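Local coordinates for intergenic-region protein (Escherichia coli CFT073, PDB 2WJ9) that probably counteracts host restriction enzymes, as an ArdB-type member of the antirestriction protein family, and forms a dimer whose two subunits are joined by disulfide bonds, at residues 71-76 / 145-150; 93-98 / 103-108; 117-122 / 133-138; 162-167 / 175-180. One frame throughout, in Å; residues are numbered along the deposited sequence. Where two conformers were deposited one is given.

Interaction 1: residues 71-76 / 145-150; sequences VTLEPR and SHHACR. With SO4 (sulfate ion), chain H.
Leu73 and Arg76 meet His147 and Arg150 in a worked example of how two helices can touch through a few side chains while their backbones stay well apart: the nearest CA atoms, those of Leu73 and His147, are separated by 8.6 Å. Taken in order, residues 145-150 first bring in His146, which presents one ring face to a bound sulfate, with His146 CE1 at 3.9 Å from SO4 O1. This ion, probably from the crystallisation liquor, is gripped from helix 73-84, where Arg76 NH1 donates to SO4 O3 over 3.1 Å and Arg83 NH2 adds another hydrogen bond. His147 follows. Its CG stands anti to the backbone N (chi1 -157°), which carries the imidazole across the gap until CD2 lies 3.8 Å from Leu73 CD2. Its CE1 approaches Arg76 NE, ring and guanidinium planes being only 24° apart, and NE2 is bound to the carbonyl O of Pro68. The NE-H of Arg76 is used by Thr72 OG1, 2.8 Å away, which helps to fix the guanidinium. Cys149, remote from residues 71-76, forms a disulfide with Cys37 of the second subunit. Arg150 comes last, extended, with NH1 at 3.8 Å from Arg76 NH2; the nearby sulfate may ease this gathering of positive charge. Helix 59-64 meets Leu73 through Trp60 and Phe64, and helix 154-168 reaches His147 through Met156.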
# COMPACT_ATOMS: atom_id res chain seq x y z
N VAL B 71 -14.25 3.94 -15.68
CA VAL B 71 -14.60 5.13 -16.46
C VAL B 71 -15.31 6.16 -15.58
O VAL B 71 -15.38 7.34 -15.94
CB VAL B 71 -15.47 4.77 -17.69
CG1 VAL B 71 -16.87 4.38 -17.26
CG2 VAL B 71 -15.49 5.93 -18.68
N THR B 72 -15.82 5.72 -14.43
CA THR B 72 -16.51 6.60 -13.47
C THR B 72 -15.59 7.24 -12.43
O THR B 72 -16.04 8.12 -11.66
CB THR B 72 -17.64 5.85 -12.70
OG1 THR B 72 -17.07 5.00 -11.69
CG2 THR B 72 -18.51 5.04 -13.64
N LEU B 73 -14.34 6.83 -12.36
CA LEU B 73 -13.45 7.31 -11.29
C LEU B 73 -13.26 8.84 -11.34
O LEU B 73 -13.31 9.51 -10.29
CB LEU B 73 -12.10 6.57 -11.30
CG LEU B 73 -12.16 5.10 -10.83
CD1 LEU B 73 -10.85 4.36 -11.14
CD2 LEU B 73 -12.51 5.01 -9.36
N GLU B 74 -13.04 9.40 -12.53
CA GLU B 74 -12.84 10.85 -12.64
C GLU B 74 -14.08 11.64 -12.13
O GLU B 74 -13.93 12.52 -11.28
CB GLU B 74 -12.39 11.27 -14.06
CG GLU B 74 -12.36 12.79 -14.26
CD GLU B 74 -11.55 13.26 -15.47
OE1 GLU B 74 -11.96 14.27 -16.08
OE2 GLU B 74 -10.52 12.64 -15.81
N PRO B 75 -15.30 11.34 -12.63
CA PRO B 75 -16.51 11.89 -12.00
C PRO B 75 -16.62 11.69 -10.48
O PRO B 75 -17.12 12.58 -9.77
CB PRO B 75 -17.64 11.13 -12.71
CG PRO B 75 -17.09 10.80 -14.02
CD PRO B 75 -15.63 10.58 -13.85
N ARG B 76 -16.20 10.54 -9.97
CA ARG B 76 -16.26 10.28 -8.52
C ARG B 76 -15.31 11.18 -7.72
O ARG B 76 -15.66 11.63 -6.62
CB ARG B 76 -16.02 8.80 -8.21
CG ARG B 76 -17.20 7.89 -8.57
CD ARG B 76 -16.90 6.42 -8.31
NE ARG B 76 -17.80 5.55 -9.06
CZ ARG B 76 -19.08 5.33 -8.78
NH1 ARG B 76 -19.67 5.93 -7.75
NH2 ARG B 76 -19.78 4.52 -9.56
N SER B 145 -10.30 4.50 -1.75
CA SER B 145 -10.63 3.68 -0.59
C SER B 145 -12.09 3.23 -0.62
O SER B 145 -12.39 2.06 -0.37
CB SER B 145 -10.30 4.42 0.72
OG SER B 145 -10.85 5.73 0.74
N HIS B 146 -12.99 4.16 -0.92
CA HIS B 146 -14.41 3.84 -1.05
C HIS B 146 -14.64 2.79 -2.15
O HIS B 146 -15.33 1.80 -1.94
CB HIS B 146 -15.21 5.12 -1.33
CG HIS B 146 -16.69 4.93 -1.32
ND1 HIS B 146 -17.40 4.49 -2.41
CD2 HIS B 146 -17.61 5.18 -0.35
CE1 HIS B 146 -18.69 4.44 -2.11
NE2 HIS B 146 -18.84 4.86 -0.87
N HIS B 147 -14.00 2.99 -3.30
CA HIS B 147 -14.27 2.13 -4.44
C HIS B 147 -13.64 0.73 -4.27
O HIS B 147 -14.20 -0.27 -4.73
CB HIS B 147 -13.78 2.80 -5.73
CG HIS B 147 -14.46 2.30 -6.97
ND1 HIS B 147 -15.82 2.38 -7.16
CD2 HIS B 147 -13.96 1.73 -8.09
CE1 HIS B 147 -16.13 1.87 -8.34
NE2 HIS B 147 -15.02 1.47 -8.93
N ALA B 148 -12.51 0.67 -3.57
CA ALA B 148 -11.91 -0.62 -3.19
C ALA B 148 -12.87 -1.43 -2.30
O ALA B 148 -13.04 -2.64 -2.49
CB ALA B 148 -10.58 -0.40 -2.47
N CYS B 149 -13.52 -0.76 -1.36
CA CYS B 149 -14.45 -1.45 -0.46
C CYS B 149 -15.73 -1.89 -1.17
O CYS B 149 -16.30 -2.93 -0.83
CB CYS B 149 -14.79 -0.59 0.76
SG CYS B 149 -13.38 -0.22 1.81
N ARG B 150 -16.19 -1.12 -2.14
CA ARG B 150 -17.37 -1.48 -2.92
C ARG B 150 -17.11 -2.66 -3.86
O ARG B 150 -17.91 -3.58 -3.96
CB ARG B 150 -17.90 -0.28 -3.71
CG ARG B 150 -19.05 -0.63 -4.64
CD ARG B 150 -19.65 0.58 -5.31
NE ARG B 150 -20.65 0.17 -6.29
CZ ARG B 150 -21.40 1.00 -7.01
NH1 ARG B 150 -21.29 2.30 -6.86
NH2 ARG B 150 -22.28 0.52 -7.88
S SO4 H . -19.96 7.93 -4.68
O1 SO4 H . -19.44 8.08 -3.33
O2 SO4 H . -20.82 9.07 -5.00
O3 SO4 H . -18.78 7.87 -5.56
O4 SO4 H . -20.78 6.71 -4.76

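Interaction 2: residues 93-98 / 103-108; sequences WNLYTL and AFMAPE
Trp93 and Pro107 meet through a CH-pi contact: Pro107 CD sits over the centre of the six-membered ring of Trp93, 3.6 Å from its centroid and 4° off the normal. The indole also reaches back along the partner strand, and its CE3 lies 3.6 Å from Ala106 CA. A second CH-pi contact joins Tyr96 to Phe104, whose ring takes Tyr96 CB over one face. The planes of the two aromatic rings are inclined by only 20°, yet the large lateral offset leaves little face-to-face overlap. Phe104 reaches this place with CG between its backbone N and carbonyl carbon (chi1 68°), and the edge of its ring meets Leu98 CG. Beneath these contacts runs the ladder of an antiparallel beta hairpin, in which strands 93-98 and 103-107 exchange paired backbone bonds at Asn94 with Ala106 and at Tyr96 with Phe104. The straightest is Asn94 N to Ala106 O, 2.8 Å, although its donor lies above the carbonyl plane. Between these pairs, Leu95 and Met105 form a non-hydrogen-bonded pair on the other side of the sheet, lying side by side with Leu95 CD2 at 3.6 Å from Met105 CB. Further out, strand 48-50 extends the sheet beside 93-98, Thr97 bonding to Thr49 through the backbone. Helix 59-64 meets Leu95, Ala103 and Met105, and helix 132-151 meets Phe104 through Ile137 and Tyr144 and also reaches Met105. The NE1 of Trp93 is bound to the carbonyl O of Gly90, and Phe78 of helix 73-84 stands edge-to-face with the indole.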
# COMPACT_ATOMS: atom_id res chain seq x y z
N TRP B 93 -7.56 20.93 -13.67
CA TRP B 93 -7.09 19.64 -13.15
C TRP B 93 -6.21 18.88 -14.15
O TRP B 93 -6.56 18.73 -15.32
CB TRP B 93 -8.29 18.79 -12.72
CG TRP B 93 -8.94 19.35 -11.50
CD1 TRP B 93 -9.54 20.58 -11.37
CD2 TRP B 93 -9.04 18.73 -10.20
NE1 TRP B 93 -9.99 20.75 -10.09
CE2 TRP B 93 -9.71 19.63 -9.36
CE3 TRP B 93 -8.63 17.49 -9.68
CZ2 TRP B 93 -9.98 19.35 -8.02
CZ3 TRP B 93 -8.91 17.20 -8.35
CH2 TRP B 93 -9.58 18.13 -7.53
N ASN B 94 -5.07 18.41 -13.65
CA ASN B 94 -4.11 17.63 -14.45
C ASN B 94 -4.04 16.18 -13.98
O ASN B 94 -4.49 15.85 -12.87
CB ASN B 94 -2.71 18.24 -14.35
CG ASN B 94 -2.67 19.71 -14.74
OD1 ASN B 94 -2.08 20.53 -14.03
ND2 ASN B 94 -3.27 20.04 -15.87
N LEU B 95 -3.46 15.33 -14.82
CA LEU B 95 -3.26 13.92 -14.50
C LEU B 95 -1.78 13.66 -14.22
O LEU B 95 -0.91 14.22 -14.88
CB LEU B 95 -3.77 13.04 -15.64
CG LEU B 95 -5.20 13.30 -16.14
CD1 LEU B 95 -5.61 12.30 -17.23
CD2 LEU B 95 -6.22 13.28 -14.99
N TYR B 96 -1.53 12.80 -13.22
CA TYR B 96 -0.17 12.51 -12.73
C TYR B 96 0.08 11.01 -12.52
O TYR B 96 -0.81 10.27 -12.09
CB TYR B 96 0.09 13.25 -11.41
CG TYR B 96 0.06 14.75 -11.53
CD1 TYR B 96 1.20 15.46 -11.90
CD2 TYR B 96 -1.11 15.47 -11.29
CE1 TYR B 96 1.17 16.85 -12.02
CE2 TYR B 96 -1.14 16.85 -11.40
CZ TYR B 96 -0.00 17.54 -11.78
OH TYR B 96 -0.04 18.92 -11.91
N THR B 97 1.31 10.58 -12.81
CA THR B 97 1.81 9.24 -12.45
C THR B 97 2.84 9.33 -11.32
O THR B 97 3.50 10.36 -11.16
CB THR B 97 2.44 8.51 -13.67
OG1 THR B 97 3.58 9.23 -14.18
CG2 THR B 97 1.40 8.33 -14.78
N LEU B 98 2.95 8.25 -10.53
CA LEU B 98 3.90 8.15 -9.42
C LEU B 98 4.94 7.06 -9.77
O LEU B 98 4.61 6.10 -10.46
CB LEU B 98 3.17 7.82 -8.10
CG LEU B 98 2.33 8.93 -7.42
CD1 LEU B 98 1.34 8.33 -6.44
CD2 LEU B 98 3.21 9.97 -6.74
N ALA B 103 -1.07 6.62 -9.39
CA ALA B 103 -1.53 7.64 -10.33
C ALA B 103 -2.68 8.41 -9.68
O ALA B 103 -3.42 7.86 -8.84
CB ALA B 103 -1.98 7.01 -11.66
N PHE B 104 -2.83 9.68 -10.05
CA PHE B 104 -3.89 10.53 -9.48
C PHE B 104 -4.19 11.76 -10.34
O PHE B 104 -3.59 11.96 -11.40
CB PHE B 104 -3.53 10.93 -8.03
CG PHE B 104 -2.34 11.84 -7.91
CD1 PHE B 104 -2.52 13.21 -7.75
CD2 PHE B 104 -1.05 11.34 -7.95
CE1 PHE B 104 -1.43 14.06 -7.62
CE2 PHE B 104 0.05 12.20 -7.83
CZ PHE B 104 -0.14 13.55 -7.66
N MET B 105 -5.15 12.56 -9.92
CA MET B 105 -5.44 13.83 -10.60
C MET B 105 -5.54 14.94 -9.57
O MET B 105 -6.03 14.73 -8.46
CB MET B 105 -6.74 13.74 -11.42
CG MET B 105 -8.01 13.55 -10.61
SD MET B 105 -9.51 13.29 -11.61
CE MET B 105 -9.27 14.51 -12.88
N ALA B 106 -5.06 16.12 -9.94
CA ALA B 106 -5.08 17.28 -9.04
C ALA B 106 -4.85 18.58 -9.81
O ALA B 106 -4.38 18.55 -10.95
CB ALA B 106 -3.99 17.12 -7.97
N PRO B 107 -5.18 19.72 -9.20
CA PRO B 107 -4.57 20.96 -9.69
C PRO B 107 -3.04 20.99 -9.50
O PRO B 107 -2.49 20.21 -8.70
CB PRO B 107 -5.25 22.05 -8.85
CG PRO B 107 -6.48 21.41 -8.29
CD PRO B 107 -6.13 19.97 -8.11
N GLU B 108 -2.38 21.88 -10.23
CA GLU B 108 -0.93 22.03 -10.21
C GLU B 108 -0.38 22.33 -8.80
O GLU B 108 -1.03 23.03 -8.03
CB GLU B 108 -0.57 23.19 -11.14
CG GLU B 108 0.88 23.35 -11.49
CD GLU B 108 1.07 24.49 -12.47
OE1 GLU B 108 1.40 24.23 -13.65
OE2 GLU B 108 0.86 25.66 -12.07

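Interaction 3: residues 117-122 / 133-138; sequences WVLFNA and EAAGIA
Trp117 supplies the flat group of this contact, and the methyl of Ala135 comes to it obliquely, reaching the benzene part of the indole rather than the pyrrole. Ala135 CB lies 3.5 Å from Trp117 CE3, with Trp117 CZ3 next at 3.9 Å. With CG beside the backbone N of Trp117 (chi1 -65°), the indole leans from the strand toward the helix. Pro107 of strand 103-107 and Cys89 also touch this side chain, so it lies buried among several parts of the chain. Two residues further along the strand, Leu119 straddles the same methyl: its CD2 is 4.0 Å from Ala135 CB and its CD1 4.1 Å. The one methyl of Ala135 thus touches both an aromatic ring and a branched chain from the same side of the strand. The CA atoms of Trp117 and Ala135 are nonetheless 7.5 Å apart, and the contact is wholly apolar. Met81 of helix 73-84 touches both Leu119 and Ala135, and Ile179 of helix 173-180 adds to the packing round Leu119. Strand 117-121 is paired with strand 126-130, its Trp117 and Leu119 bonding through the backbone to Met130 and Ala128. That second strand leads almost directly into helix 132-151, and the arrangement is therefore a beta-beta-alpha unit, a two-stranded antiparallel hairpin with the following helix packed against one of its faces.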
# COMPACT_ATOMS: atom_id res chain seq x y z
N TRP B 117 -7.23 26.40 -0.29
CA TRP B 117 -8.64 26.01 -0.16
C TRP B 117 -8.96 25.51 1.25
O TRP B 117 -8.14 24.88 1.90
CB TRP B 117 -9.01 24.90 -1.15
CG TRP B 117 -8.94 25.27 -2.61
CD1 TRP B 117 -8.84 26.52 -3.15
CD2 TRP B 117 -9.01 24.36 -3.71
NE1 TRP B 117 -8.83 26.44 -4.53
CE2 TRP B 117 -8.93 25.12 -4.89
CE3 TRP B 117 -9.11 22.97 -3.81
CZ2 TRP B 117 -8.95 24.53 -6.16
CZ3 TRP B 117 -9.13 22.38 -5.07
CH2 TRP B 117 -9.05 23.17 -6.23
N VAL B 118 -10.18 25.78 1.70
CA VAL B 118 -10.69 25.22 2.95
C VAL B 118 -11.65 24.07 2.67
O VAL B 118 -12.62 24.24 1.92
CB VAL B 118 -11.43 26.28 3.79
CG1 VAL B 118 -11.92 25.67 5.10
CG2 VAL B 118 -10.52 27.48 4.05
N LEU B 119 -11.38 22.91 3.27
CA LEU B 119 -12.20 21.72 3.10
C LEU B 119 -12.85 21.34 4.43
O LEU B 119 -12.31 21.64 5.49
CB LEU B 119 -11.35 20.54 2.60
CG LEU B 119 -10.96 20.54 1.12
CD1 LEU B 119 -10.10 21.73 0.75
CD2 LEU B 119 -10.25 19.24 0.76
N PHE B 120 -14.01 20.69 4.35
CA PHE B 120 -14.71 20.17 5.53
C PHE B 120 -15.32 18.81 5.23
O PHE B 120 -16.08 18.66 4.28
CB PHE B 120 -15.81 21.14 5.99
CG PHE B 120 -16.66 20.59 7.11
CD1 PHE B 120 -16.16 20.47 8.40
CD2 PHE B 120 -17.97 20.17 6.86
CE1 PHE B 120 -16.94 19.97 9.43
CE2 PHE B 120 -18.76 19.66 7.89
CZ PHE B 120 -18.24 19.56 9.18
N ASN B 121 -14.98 17.82 6.06
CA ASN B 121 -15.52 16.47 5.95
C ASN B 121 -16.56 16.23 7.06
O ASN B 121 -16.21 16.15 8.24
CB ASN B 121 -14.40 15.44 6.04
CG ASN B 121 -14.87 14.02 5.76
OD1 ASN B 121 -16.06 13.75 5.63
ND2 ASN B 121 -13.92 13.10 5.67
N ALA B 122 -17.82 16.11 6.67
CA ALA B 122 -18.91 15.83 7.61
C ALA B 122 -18.84 14.45 8.29
O ALA B 122 -19.38 14.28 9.39
CB ALA B 122 -20.27 16.02 6.93
N GLU B 133 -3.32 21.39 -4.90
CA GLU B 133 -2.69 20.06 -5.11
C GLU B 133 -3.07 19.08 -4.00
O GLU B 133 -3.49 17.95 -4.27
CB GLU B 133 -1.13 20.07 -5.21
CG GLU B 133 -0.56 18.72 -5.82
CD GLU B 133 0.81 18.21 -5.29
OE1 GLU B 133 1.40 18.79 -4.36
OE2 GLU B 133 1.30 17.17 -5.83
N ALA B 134 -2.88 19.51 -2.75
CA ALA B 134 -3.15 18.63 -1.60
C ALA B 134 -4.63 18.22 -1.50
O ALA B 134 -4.94 17.07 -1.19
CB ALA B 134 -2.68 19.28 -0.30
N ALA B 135 -5.53 19.17 -1.77
CA ALA B 135 -6.97 18.87 -1.86
C ALA B 135 -7.28 17.75 -2.87
O ALA B 135 -8.05 16.83 -2.58
CB ALA B 135 -7.75 20.13 -2.21
N GLY B 136 -6.68 17.84 -4.06
CA GLY B 136 -6.84 16.81 -5.09
C GLY B 136 -6.34 15.44 -4.64
O GLY B 136 -6.98 14.41 -4.90
N ILE B 137 -5.19 15.41 -3.96
CA ILE B 137 -4.67 14.16 -3.40
C ILE B 137 -5.69 13.57 -2.41
O ILE B 137 -6.03 12.38 -2.49
CB ILE B 137 -3.28 14.37 -2.73
CG1 ILE B 137 -2.22 14.70 -3.81
CG2 ILE B 137 -2.89 13.15 -1.93
CD1 ILE B 137 -0.89 15.17 -3.24
N ALA B 138 -6.21 14.42 -1.53
CA ALA B 138 -7.23 14.03 -0.55
C ALA B 138 -8.50 13.46 -1.20
O ALA B 138 -8.99 12.40 -0.79
CB ALA B 138 -7.58 15.21 0.35

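Interaction 4: residues 162-167 / 175-180; sequences RLRDYA and AIMRII
Helix segments 162-167 and 175-180 approach through Ala167 and Ile176, whose CA atoms are 7.1 Å apart, while the segment axes come no closer than 11.1 Å and their N-to-C directions differ by 130°. Two consecutive helices, 154-168 and 173-180, form a short alpha-alpha unit joined by a tight connection at the C-terminal end of the chain. It illustrates how such a pair can be closed at the end near the turn and left wider beyond it. Ala167 CB is the centre of the contact, pointing toward the other helix and touching two neighbouring residues there. Ile176 answers with its CG2 branch, 4.2 Å away from Ala167 CB. Met177 reaches the same methyl from the next position: its chain bends at chi2 (-67°), and this turns the thioether end back toward the first helix. Between the helices the contacts are apolar; Arg164 and Asp165 instead serve the dimer interface. Arg164 forms a salt bridge through NH1 with Asp165 of the second subunit and a hydrogen bond from NE to the carbonyl O of Thr41 of that subunit; Asp165 makes the reciprocal bridge. Met177 also packs on Thr41 of the second subunit, and a bound beta-mercaptoethanol, probably from the crystallisation liquor, lies about 4 Å from its side chain. The terminal CE of Met177 rests 3.9 Å from Ala167 CB and 4.4 Å from Arg164 CG.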
# COMPACT_ATOMS: atom_id res chain seq x y z
N ARG B 162 -0.60 3.10 -2.75
CA ARG B 162 0.47 3.81 -3.46
C ARG B 162 0.35 5.33 -3.33
O ARG B 162 1.34 6.02 -3.07
CB ARG B 162 0.53 3.35 -4.92
CG ARG B 162 1.16 1.97 -5.04
CD ARG B 162 1.07 1.39 -6.43
NE ARG B 162 1.85 0.15 -6.52
CZ ARG B 162 1.85 -0.67 -7.57
NH1 ARG B 162 1.10 -0.41 -8.63
NH2 ARG B 162 2.62 -1.75 -7.53
N LEU B 163 -0.86 5.85 -3.49
CA LEU B 163 -1.12 7.29 -3.27
C LEU B 163 -0.99 7.68 -1.79
O LEU B 163 -0.49 8.77 -1.48
CB LEU B 163 -2.49 7.69 -3.83
CG LEU B 163 -2.85 9.18 -3.78
CD1 LEU B 163 -1.87 10.02 -4.60
CD2 LEU B 163 -4.30 9.38 -4.25
N ARG B 164 -1.46 6.82 -0.89
CA ARG B 164 -1.30 7.04 0.55
C ARG B 164 0.17 7.25 0.92
O ARG B 164 0.49 8.14 1.70
CB ARG B 164 -1.91 5.88 1.36
CG ARG B 164 -1.73 5.93 2.88
CD ARG B 164 -2.47 4.73 3.51
NE ARG B 164 -2.26 4.51 4.94
CZ ARG B 164 -1.48 3.58 5.49
NH1 ARG B 164 -0.75 2.76 4.75
NH2 ARG B 164 -1.42 3.48 6.81
N ASP B 165 1.08 6.46 0.34
CA ASP B 165 2.52 6.64 0.60
C ASP B 165 3.04 8.02 0.15
O ASP B 165 3.82 8.65 0.86
CB ASP B 165 3.36 5.55 -0.08
CG ASP B 165 3.43 4.27 0.71
OD1 ASP B 165 2.81 4.15 1.79
OD2 ASP B 165 4.15 3.35 0.24
N TYR B 166 2.60 8.47 -1.02
CA TYR B 166 2.92 9.82 -1.50
C TYR B 166 2.39 10.90 -0.54
O TYR B 166 3.10 11.88 -0.25
CB TYR B 166 2.35 10.03 -2.91
CG TYR B 166 2.72 11.34 -3.56
CD1 TYR B 166 4.04 11.65 -3.85
CD2 TYR B 166 1.75 12.28 -3.90
CE1 TYR B 166 4.39 12.85 -4.46
CE2 TYR B 166 2.08 13.48 -4.49
CZ TYR B 166 3.40 13.76 -4.77
OH TYR B 166 3.75 14.96 -5.37
N ALA B 167 1.17 10.70 -0.02
CA ALA B 167 0.58 11.61 0.97
C ALA B 167 1.38 11.63 2.27
O ALA B 167 1.57 12.69 2.87
CB ALA B 167 -0.87 11.22 1.26
N ALA B 175 -2.52 17.94 7.06
CA ALA B 175 -3.84 18.39 6.59
C ALA B 175 -4.57 17.32 5.78
O ALA B 175 -5.77 17.12 5.94
CB ALA B 175 -3.70 19.69 5.79
N ILE B 176 -3.84 16.61 4.91
CA ILE B 176 -4.45 15.56 4.09
C ILE B 176 -5.01 14.44 4.98
O ILE B 176 -6.14 14.01 4.79
CB ILE B 176 -3.43 14.95 3.09
CG1 ILE B 176 -3.00 16.00 2.06
CG2 ILE B 176 -4.02 13.70 2.38
CD1 ILE B 176 -1.73 15.62 1.27
N MET B 177 -4.22 14.00 5.95
CA MET B 177 -4.63 12.91 6.84
C MET B 177 -5.75 13.34 7.77
O MET B 177 -6.58 12.52 8.16
CB MET B 177 -3.44 12.39 7.65
CG MET B 177 -2.43 11.64 6.82
SD MET B 177 -3.11 10.08 6.19
CE MET B 177 -2.21 9.92 4.67
N ARG B 178 -5.79 14.62 8.11
CA ARG B 178 -6.85 15.16 8.96
C ARG B 178 -8.20 15.11 8.26
O ARG B 178 -9.21 14.71 8.85
CB ARG B 178 -6.52 16.61 9.38
CG ARG B 178 -7.67 17.39 9.99
CD ARG B 178 -7.15 18.65 10.69
NE ARG B 178 -8.21 19.44 11.31
CZ ARG B 178 -8.83 19.12 12.44
NH1 ARG B 178 -8.53 18.01 13.10
NH2 ARG B 178 -9.78 19.93 12.91
N ILE B 179 -8.22 15.50 6.99
CA ILE B 179 -9.47 15.59 6.25
C ILE B 179 -10.04 14.21 5.91
O ILE B 179 -11.26 14.03 5.89
CB ILE B 179 -9.34 16.49 4.98
CG1 ILE B 179 -10.70 17.06 4.56
CG2 ILE B 179 -8.68 15.75 3.84
CD1 ILE B 179 -11.26 18.10 5.52
N ILE B 180 -9.17 13.23 5.67
CA ILE B 180 -9.63 11.88 5.29
C ILE B 180 -9.81 10.94 6.48
O ILE B 180 -10.23 9.80 6.30
CB ILE B 180 -8.69 11.20 4.25
CG1 ILE B 180 -7.32 10.87 4.85
CG2 ILE B 180 -8.53 12.09 3.03
CD1 ILE B 180 -6.52 9.90 4.00

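Overall arrangement
Helix 132-151 runs through the set: it supplies a segment to interactions 1 and 3 and is touched by side chains of interactions 2 and 4. Interactions 2 and 3 are nested inside the chain loop that interaction 1 closes, whereas interaction 4 follows it. Interactions 3 and 4 are the nearest pair, with centres about 10 Å apart, and Asn121 ND2 probably bonds to Ile179 O over 2.8 Å. Interaction 2 touches all the others: Met105 CE meets Glu74 CD at 3.7 Å, Pro107 CG meets Trp117 CH2 at 3.7 Å, and Leu98 CD2 meets Tyr166 CD1 at 3.4 Å. Interactions 1 and 4, centres about 17 Å apart, both reach the second subunit; the sulfate belongs to interaction 1.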